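Local coordinates for protein argonaute 5 (Arabidopsis thaliana, PDB 4G0O), which probably binds the 5' nucleotide of small guide RNAs through its MID domain, and so sorts them for gene regulation, at residues L76-Y90 and G102-N114. Sequence-based numbering, arbitrary orientation.
With SO4 (sulfate ion), chain C.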
ATOM      1  N   LEU A  76       6.217  -1.008 -11.205  1.00 27.26           N
ATOM      2  CA  LEU A  76       5.336  -0.776 -10.050  1.00 28.64           C
ATOM      3  C   LEU A  76       5.308   0.695  -9.664  1.00 31.85           C
ATOM      4  O   LEU A  76       6.353   1.299  -9.446  1.00 35.09           O
ATOM      5  CB  LEU A  76       5.820  -1.566  -8.830  1.00 25.30           C
ATOM      6  CG  LEU A  76       5.011  -2.735  -8.255  1.00 30.45           C
ATOM      7  CD1 LEU A  76       5.025  -2.712  -6.725  1.00 27.79           C
ATOM      8  CD2 LEU A  76       3.578  -2.808  -8.772  1.00 25.26           C
ATOM      9  N   GLN A  77       4.110   1.261  -9.580  1.00 29.49           N
ATOM     10  CA  GLN A  77       3.945   2.645  -9.169  1.00 29.57           C
ATOM     11  C   GLN A  77       3.673   2.730  -7.674  1.00 24.86           C
ATOM     12  O   GLN A  77       3.793   3.797  -7.076  1.00 24.04           O
ATOM     13  CB  GLN A  77       2.804   3.292  -9.963  1.00 28.35           C
ATOM     14  CG  GLN A  77       3.151   3.547 -11.435  1.00 28.95           C
ATOM     15  CD  GLN A  77       1.951   3.978 -12.281  1.00 31.05           C
ATOM     16  OE1 GLN A  77       0.835   3.474 -12.122  1.00 29.01           O
ATOM     17  NE2 GLN A  77       2.189   4.898 -13.201  1.00 34.26           N
ATOM     18  N   LEU A  78       3.308   1.599  -7.068  1.00 24.86           N
ATOM     19  CA  LEU A  78       2.917   1.582  -5.651  1.00 24.56           C
ATOM     20  C   LEU A  78       2.887   0.162  -5.097  1.00 22.56           C
ATOM     21  O   LEU A  78       2.342  -0.735  -5.726  1.00 22.88           O
ATOM     22  CB  LEU A  78       1.528   2.220  -5.467  1.00 25.68           C
ATOM     23  CG  LEU A  78       0.958   2.325  -4.047  1.00 23.81           C
ATOM     24  CD1 LEU A  78       1.739   3.357  -3.222  1.00 24.50           C
ATOM     25  CD2 LEU A  78      -0.536   2.660  -4.050  1.00 22.23           C
ATOM     26  N   LEU A  79       3.466  -0.037  -3.917  1.00 24.61           N
ATOM     27  CA  LEU A  79       3.364  -1.317  -3.221  1.00 24.45           C
ATOM     28  C   LEU A  79       2.629  -1.078  -1.935  1.00 20.63           C
ATOM     29  O   LEU A  79       3.082  -0.277  -1.109  1.00 23.06           O
ATOM     30  CB  LEU A  79       4.739  -1.862  -2.847  1.00 22.32           C
ATOM     31  CG  LEU A  79       4.939  -3.381  -2.942  1.00 30.89           C
ATOM     32  CD1 LEU A  79       6.050  -3.869  -1.998  1.00 30.79           C
ATOM     33  CD2 LEU A  79       3.644  -4.137  -2.730  1.00 24.81           C
ATOM     34  N   ILE A  80       1.514  -1.764  -1.744  1.00 18.72           N
ATOM     35  CA  ILE A  80       0.813  -1.641  -0.482  1.00 19.97           C
ATOM     36  C   ILE A  80       1.378  -2.720   0.411  1.00 23.13           C
ATOM     37  O   ILE A  80       1.238  -3.914   0.120  1.00 19.81           O
ATOM     38  CB  ILE A  80      -0.700  -1.839  -0.621  1.00 24.15           C
ATOM     39  CG1 ILE A  80      -1.323  -0.728  -1.472  1.00 22.74           C
ATOM     40  CG2 ILE A  80      -1.364  -1.873   0.752  1.00 21.53           C
ATOM     41  CD1 ILE A  80      -2.649  -1.138  -2.073  1.00 24.10           C
ATOM     42  N   VAL A  81       2.038  -2.312   1.490  1.00 20.97           N
ATOM     43  CA  VAL A  81       2.673  -3.298   2.346  1.00 22.97           C
ATOM     44  C   VAL A  81       1.906  -3.525   3.637  1.00 23.13           C
ATOM     45  O   VAL A  81       1.668  -2.582   4.397  1.00 23.48           O
ATOM     46  CB  VAL A  81       4.105  -2.902   2.689  1.00 23.44           C
ATOM     47  CG1 VAL A  81       4.627  -3.765   3.846  1.00 18.84           C
ATOM     48  CG2 VAL A  81       4.974  -3.047   1.469  1.00 22.83           C
ATOM     49  N   ILE A  82       1.519  -4.770   3.898  1.00 21.57           N
ATOM     50  CA  ILE A  82       1.002  -5.088   5.228  1.00 25.00           C
ATOM     51  C   ILE A  82       2.143  -5.577   6.133  1.00 23.19           C
ATOM     52  O   ILE A  82       2.728  -6.636   5.908  1.00 21.62           O
ATOM     53  CB  ILE A  82      -0.171  -6.097   5.188  1.00 22.97           C
ATOM     54  CG1 ILE A  82      -1.354  -5.528   4.395  1.00 29.20           C
ATOM     55  CG2 ILE A  82      -0.655  -6.420   6.595  1.00 19.41           C
ATOM     56  CD1 ILE A  82      -2.432  -6.578   4.108  1.00 25.75           C
ATOM     57  N   LEU A  83       2.427  -4.791   7.164  1.00 20.20           N
ATOM     58  CA  LEU A  83       3.564  -5.009   8.064  1.00 24.18           C
ATOM     59  C   LEU A  83       3.443  -6.270   8.906  1.00 24.98           C
ATOM     60  O   LEU A  83       2.344  -6.746   9.178  1.00 27.18           O
ATOM     61  CB  LEU A  83       3.712  -3.810   9.020  1.00 23.27           C
ATOM     62  CG  LEU A  83       4.023  -2.462   8.377  1.00 27.40           C
ATOM     63  CD1 LEU A  83       3.768  -1.319   9.366  1.00 25.31           C
ATOM     64  CD2 LEU A  83       5.471  -2.474   7.864  1.00 28.78           C
ATOM     65  N   PRO A  84       4.586  -6.805   9.351  1.00 28.99           N
ATOM     66  CA  PRO A  84       4.568  -7.959  10.254  1.00 28.88           C
ATOM     67  C   PRO A  84       3.720  -7.681  11.492  1.00 26.52           C
ATOM     68  O   PRO A  84       3.429  -6.514  11.789  1.00 26.51           O
ATOM     69  CB  PRO A  84       6.039  -8.101  10.645  1.00 24.76           C
ATOM     70  CG  PRO A  84       6.763  -7.601   9.470  1.00 29.59           C
ATOM     71  CD  PRO A  84       5.959  -6.425   8.977  1.00 25.42           C
ATOM     72  N   ASP A  85       3.314  -8.729  12.196  1.00 23.31           N
ATOM     73  CA  ASP A  85       2.505  -8.536  13.393  1.00 32.29           C
ATOM     74  C   ASP A  85       3.309  -7.882  14.508  1.00 29.77           C
ATOM     75  O   ASP A  85       2.774  -7.090  15.272  1.00 28.77           O
ATOM     76  CB  ASP A  85       1.900  -9.860  13.863  1.00 31.37           C
ATOM     77  CG  ASP A  85       1.009 -10.495  12.807  1.00 34.35           C
ATOM     78  OD1 ASP A  85       1.184 -11.702  12.532  1.00 35.26           O
ATOM     79  OD2 ASP A  85       0.146  -9.784  12.237  1.00 31.29           O
ATOM     80  N   VAL A  86       4.593  -8.211  14.608  1.00 29.42           N
ATOM     81  CA  VAL A  86       5.440  -7.610  15.635  1.00 29.27           C
ATOM     82  C   VAL A  86       6.159  -6.411  15.031  1.00 33.39           C
ATOM     83  O   VAL A  86       6.683  -6.493  13.910  1.00 31.66           O
ATOM     84  CB  VAL A  86       6.475  -8.622  16.182  1.00 36.60           C
ATOM     85  CG1 VAL A  86       7.199  -8.039  17.392  1.00 32.24           C
ATOM     86  CG2 VAL A  86       5.792  -9.940  16.556  1.00 31.54           C
ATOM     87  N   THR A  87       6.163  -5.282  15.737  1.00 30.66           N
ATOM     88  CA  THR A  87       6.788  -4.098  15.159  1.00 29.15           C
ATOM     89  C   THR A  87       8.306  -4.210  15.251  1.00 34.68           C
ATOM     90  O   THR A  87       8.817  -5.035  16.003  1.00 36.91           O
ATOM     91  CB  THR A  87       6.251  -2.767  15.765  1.00 36.89           C
ATOM     92  OG1 THR A  87       7.248  -2.155  16.592  1.00 37.27           O
ATOM     93  CG2 THR A  87       4.954  -2.996  16.556  1.00 29.86           C
ATOM     94  N   GLY A  88       9.018  -3.412  14.460  1.00 33.39           N
ATOM     95  CA  GLY A  88      10.472  -3.437  14.462  1.00 35.02           C
ATOM     96  C   GLY A  88      11.096  -3.655  13.090  1.00 38.99           C
ATOM     97  O   GLY A  88      12.312  -3.516  12.927  1.00 37.12           O
ATOM     98  N   SER A  89      10.261  -3.993  12.103  1.00 34.15           N
ATOM     99  CA  SER A  89      10.730  -4.230  10.742  1.00 32.51           C
ATOM    100  C   SER A  89      10.511  -3.037   9.810  1.00 31.42           C
ATOM    101  O   SER A  89      11.035  -3.019   8.698  1.00 31.97           O
ATOM    102  CB  SER A  89      10.059  -5.470  10.157  1.00 32.15           C
ATOM    103  OG  SER A  89      10.162  -6.567  11.049  1.00 35.88           O
ATOM    104  N   TYR A  90       9.748  -2.043  10.254  1.00 31.13           N
ATOM    105  CA  TYR A  90       9.353  -0.932   9.374  1.00 28.93           C
ATOM    106  C   TYR A  90      10.534  -0.183   8.747  1.00 29.30           C
ATOM    107  O   TYR A  90      10.515   0.130   7.550  1.00 33.38           O
ATOM    108  CB  TYR A  90       8.422   0.029  10.119  1.00 29.23           C
ATOM    109  CG  TYR A  90       8.098   1.319   9.390  1.00 24.19           C
ATOM    110  CD1 TYR A  90       8.548   2.541   9.877  1.00 26.63           C
ATOM    111  CD2 TYR A  90       7.316   1.321   8.244  1.00 25.88           C
ATOM    112  CE1 TYR A  90       8.244   3.733   9.229  1.00 29.25           C
ATOM    113  CE2 TYR A  90       7.005   2.509   7.590  1.00 31.95           C
ATOM    114  CZ  TYR A  90       7.480   3.714   8.084  1.00 30.88           C
ATOM    115  OH  TYR A  90       7.187   4.903   7.441  1.00 28.53           O
ATOM    116  N   GLY A 102      14.011   1.167  -5.073  1.00 30.39           N
ATOM    117  CA  GLY A 102      13.312   2.252  -5.741  1.00 32.51           C
ATOM    118  C   GLY A 102      11.866   1.886  -5.981  1.00 30.35           C
ATOM    119  O   GLY A 102      11.403   1.790  -7.122  1.00 33.83           O
ATOM    120  N   ILE A 103      11.145   1.662  -4.893  1.00 29.13           N
ATOM    121  CA  ILE A 103       9.723   1.388  -4.997  1.00 28.75           C
ATOM    122  C   ILE A 103       8.912   2.226  -4.014  1.00 31.59           C
ATOM    123  O   ILE A 103       9.203   2.275  -2.802  1.00 30.25           O
ATOM    124  CB  ILE A 103       9.418  -0.113  -4.868  1.00 28.67           C
ATOM    125  CG1 ILE A 103       7.951  -0.342  -4.562  1.00 34.78           C
ATOM    126  CG2 ILE A 103      10.231  -0.748  -3.787  1.00 34.52           C
ATOM    127  CD1 ILE A 103       7.647  -1.797  -4.565  1.00 38.59           C
ATOM    128  N   VAL A 104       7.919   2.918  -4.560  1.00 28.10           N
ATOM    129  CA  VAL A 104       7.038   3.730  -3.750  1.00 27.81           C
ATOM    130  C   VAL A 104       6.153   2.789  -2.956  1.00 22.07           C
ATOM    131  O   VAL A 104       5.404   1.998  -3.528  1.00 23.13           O
ATOM    132  CB  VAL A 104       6.179   4.672  -4.626  1.00 30.07           C
ATOM    133  CG1 VAL A 104       5.050   5.271  -3.804  1.00 26.39           C
ATOM    134  CG2 VAL A 104       7.058   5.776  -5.255  1.00 25.22           C
ATOM    135  N   SER A 105       6.251   2.856  -1.638  1.00 21.61           N
ATOM    136  CA  SER A 105       5.463   1.965  -0.801  1.00 25.79           C
ATOM    137  C   SER A 105       4.562   2.699   0.193  1.00 24.21           C
ATOM    138  O   SER A 105       4.860   3.810   0.629  1.00 24.72           O
ATOM    139  CB  SER A 105       6.379   0.985  -0.057  1.00 20.82           C
ATOM    140  OG  SER A 105       7.229   1.678   0.840  1.00 26.49           O
ATOM    141  N   GLN A 106       3.465   2.056   0.550  1.00 23.01           N
ATOM    142  CA  GLN A 106       2.635   2.509   1.663  1.00 26.82           C
ATOM    143  C   GLN A 106       2.512   1.376   2.687  1.00 24.57           C
ATOM    144  O   GLN A 106       1.970   0.301   2.386  1.00 20.20           O
ATOM    145  CB  GLN A 106       1.248   2.922   1.177  1.00 20.88           C
ATOM    146  CG  GLN A 106       0.308   3.314   2.312  1.00 28.89           C
ATOM    147  CD  GLN A 106       0.814   4.521   3.084  1.00 27.72           C
ATOM    148  OE1 GLN A 106       1.215   5.519   2.496  1.00 29.07           O
ATOM    149  NE2 GLN A 106       0.813   4.421   4.404  1.00 30.48           N
ATOM    150  N   CYS A 107       3.035   1.616   3.886  1.00 22.80           N
ATOM    151  CA  CYS A 107       3.045   0.608   4.929  1.00 20.82           C
ATOM    152  C   CYS A 107       1.866   0.775   5.905  1.00 25.10           C
ATOM    153  O   CYS A 107       1.551   1.886   6.352  1.00 26.10           O
ATOM    154  CB  CYS A 107       4.387   0.621   5.662  1.00 26.88           C
ATOM    155  SG  CYS A 107       5.830   0.213   4.629  1.00 28.42           S
ATOM    156  N   CYS A 108       1.225  -0.351   6.216  1.00 25.48           N
ATOM    157  CA  CYS A 108       0.002  -0.393   7.010  1.00 22.91           C
ATOM    158  C   CYS A 108       0.052  -1.458   8.082  1.00 23.85           C
ATOM    159  O   CYS A 108       0.311  -2.624   7.786  1.00 24.96           O
ATOM    160  CB  CYS A 108      -1.187  -0.701   6.095  1.00 28.44           C
ATOM    161  SG  CYS A 108      -1.527   0.585   4.876  1.00 29.74           S
ATOM    162  N   GLN A 109      -0.232  -1.077   9.319  1.00 25.96           N
ATOM    163  CA  GLN A 109      -0.238  -2.029  10.425  1.00 26.55           C
ATOM    164  C   GLN A 109      -1.409  -3.020  10.360  1.00 29.74           C
ATOM    165  O   GLN A 109      -2.575  -2.624  10.254  1.00 27.38           O
ATOM    166  CB  GLN A 109      -0.269  -1.293  11.757  1.00 27.07           C
ATOM    167  CG  GLN A 109       1.009  -0.575  12.088  1.00 25.62           C
ATOM    168  CD  GLN A 109       0.844   0.311  13.281  1.00 32.26           C
ATOM    169  OE1 GLN A 109      -0.084   1.121  13.338  1.00 35.28           O
ATOM    170  NE2 GLN A 109       1.725   0.156  14.265  1.00 30.13           N
ATOM    171  N   PRO A 110      -1.093  -4.320  10.441  1.00 26.74           N
ATOM    172  CA  PRO A 110      -2.094  -5.388  10.336  1.00 26.60           C
ATOM    173  C   PRO A 110      -3.270  -5.255  11.323  1.00 31.80           C
ATOM    174  O   PRO A 110      -4.400  -5.605  10.973  1.00 33.07           O
ATOM    175  CB  PRO A 110      -1.278  -6.677  10.587  1.00 27.14           C
ATOM    176  CG  PRO A 110       0.008  -6.221  11.217  1.00 25.57           C
ATOM    177  CD  PRO A 110       0.263  -4.839  10.704  1.00 25.24           C
ATOM    178  N   ARG A 111      -3.020  -4.742  12.522  1.00 27.50           N
ATOM    179  CA  ARG A 111      -4.089  -4.548  13.491  1.00 30.63           C
ATOM    180  C   ARG A 111      -5.055  -3.438  13.052  1.00 37.15           C
ATOM    181  O   ARG A 111      -6.265  -3.484  13.330  1.00 37.75           O
ATOM    182  CB  ARG A 111      -3.467  -4.213  14.834  1.00 38.87           C
ATOM    183  CG  ARG A 111      -4.416  -3.715  15.896  1.00 39.65           C
ATOM    184  CD  ARG A 111      -3.627  -2.999  16.990  1.00 46.51           C
ATOM    185  NE  ARG A 111      -2.184  -3.198  16.846  1.00 49.44           N
ATOM    186  CZ  ARG A 111      -1.346  -2.304  16.321  1.00 47.19           C
ATOM    187  NH1 ARG A 111      -0.050  -2.584  16.236  1.00 43.77           N
ATOM    188  NH2 ARG A 111      -1.799  -1.132  15.879  1.00 48.98           N
ATOM    189  N   GLN A 112      -4.520  -2.437  12.362  1.00 31.70           N
ATOM    190  CA  GLN A 112      -5.345  -1.347  11.858  1.00 31.53           C
ATOM    191  C   GLN A 112      -6.071  -1.767  10.591  1.00 31.60           C
ATOM    192  O   GLN A 112      -7.244  -1.429  10.401  1.00 30.09           O
ATOM    193  CB  GLN A 112      -4.502  -0.104  11.580  1.00 32.01           C
ATOM    194  CG  GLN A 112      -3.806   0.466  12.805  1.00 31.00           C
ATOM    195  CD  GLN A 112      -4.788   0.929  13.868  1.00 40.67           C
ATOM    196  OE1 GLN A 112      -5.937   1.284  13.567  1.00 31.23           O
ATOM    197  NE2 GLN A 112      -4.338   0.928  15.126  1.00 39.25           N
ATOM    198  N   VAL A 113      -5.368  -2.490   9.721  1.00 31.71           N
ATOM    199  CA  VAL A 113      -5.965  -3.027   8.498  1.00 29.36           C
ATOM    200  C   VAL A 113      -7.178  -3.872   8.864  1.00 30.00           C
ATOM    201  O   VAL A 113      -8.218  -3.827   8.198  1.00 30.07           O
ATOM    202  CB  VAL A 113      -4.946  -3.874   7.693  1.00 27.86           C
ATOM    203  CG1 VAL A 113      -5.651  -4.837   6.748  1.00 25.94           C
ATOM    204  CG2 VAL A 113      -3.988  -2.971   6.933  1.00 23.70           C
ATOM    205  N   ASN A 114      -7.038  -4.626   9.947  1.00 32.08           N
ATOM    206  CA  ASN A 114      -8.114  -5.461  10.456  1.00 35.96           C
ATOM    207  C   ASN A 114      -9.382  -4.675  10.836  1.00 30.73           C
ATOM    208  O   ASN A 114     -10.485  -5.196  10.741  1.00 30.57           O
ATOM    209  CB  ASN A 114      -7.627  -6.276  11.654  1.00 34.13           C
ATOM    210  CG  ASN A 114      -8.512  -7.472  11.931  1.00 37.13           C
ATOM    211  OD1 ASN A 114      -8.895  -8.196  11.009  1.00 35.57           O
ATOM    212  ND2 ASN A 114      -8.870  -7.671  13.199  1.00 34.72           N
TER
HETATM  213  S   SO4 C 701       3.943   5.892   5.730  1.00 57.30           S
HETATM  214  O1  SO4 C 701       3.163   5.442   6.889  1.00 47.58           O
HETATM  215  O2  SO4 C 701       4.749   4.746   5.230  1.00 39.77           O
HETATM  216  O3  SO4 C 701       3.041   6.430   4.698  1.00 30.79           O
HETATM  217  O4  SO4 C 701       4.824   6.999   6.128  1.00 48.19           O
HETATM  218  O   HOH W   1       7.501   2.691  -7.359  1.00 28.32           O
HETATM  219  O   HOH W   2       9.290   0.576  -9.176  1.00 33.47           O
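A chi1 of 172° carries the Y90 ring back to C107; CE2 of Y90 meets CB of C107 at 3.8 Å, and SG sits at the ring edge, 5.1 Å from the centroid. At the other end, the extended I103 (chi1 163°) pushes CD1 against CB of L79, a tight 3.4 Å, and also onto CD1 of L76. Between them strands 78-82 and 105-108 run parallel in register, L79 beside S105 and I82 beside C108, through five backbone hydrogen bonds from L79 N to V104 O up to L83 N to C108 O. The pair are the two strands of a beta-alpha-beta unit in the parallel sheet of the MID domain, with helix 90-101 as the crossover. Beyond the strands L83 drapes over the turn into helix 110-115: CD2 rests on C107 CB, CD1 on Q109 CG and CB on P110 CD. Cutting L83 back to an alanine would remove both methyls and is likely to leave C107 CB and Q109 CG without their cover. D85 lays OD2 3.7 Å from P110 CG, while OD2 is hydrogen-bonded to S20 OG and OD1 to T21 N. A sulfate, probably from the crystallisation liquor, takes weak hydrogen bonds from Y90 OH and Q106 NE2 and is also hydrogen-bonded to K131 NZ.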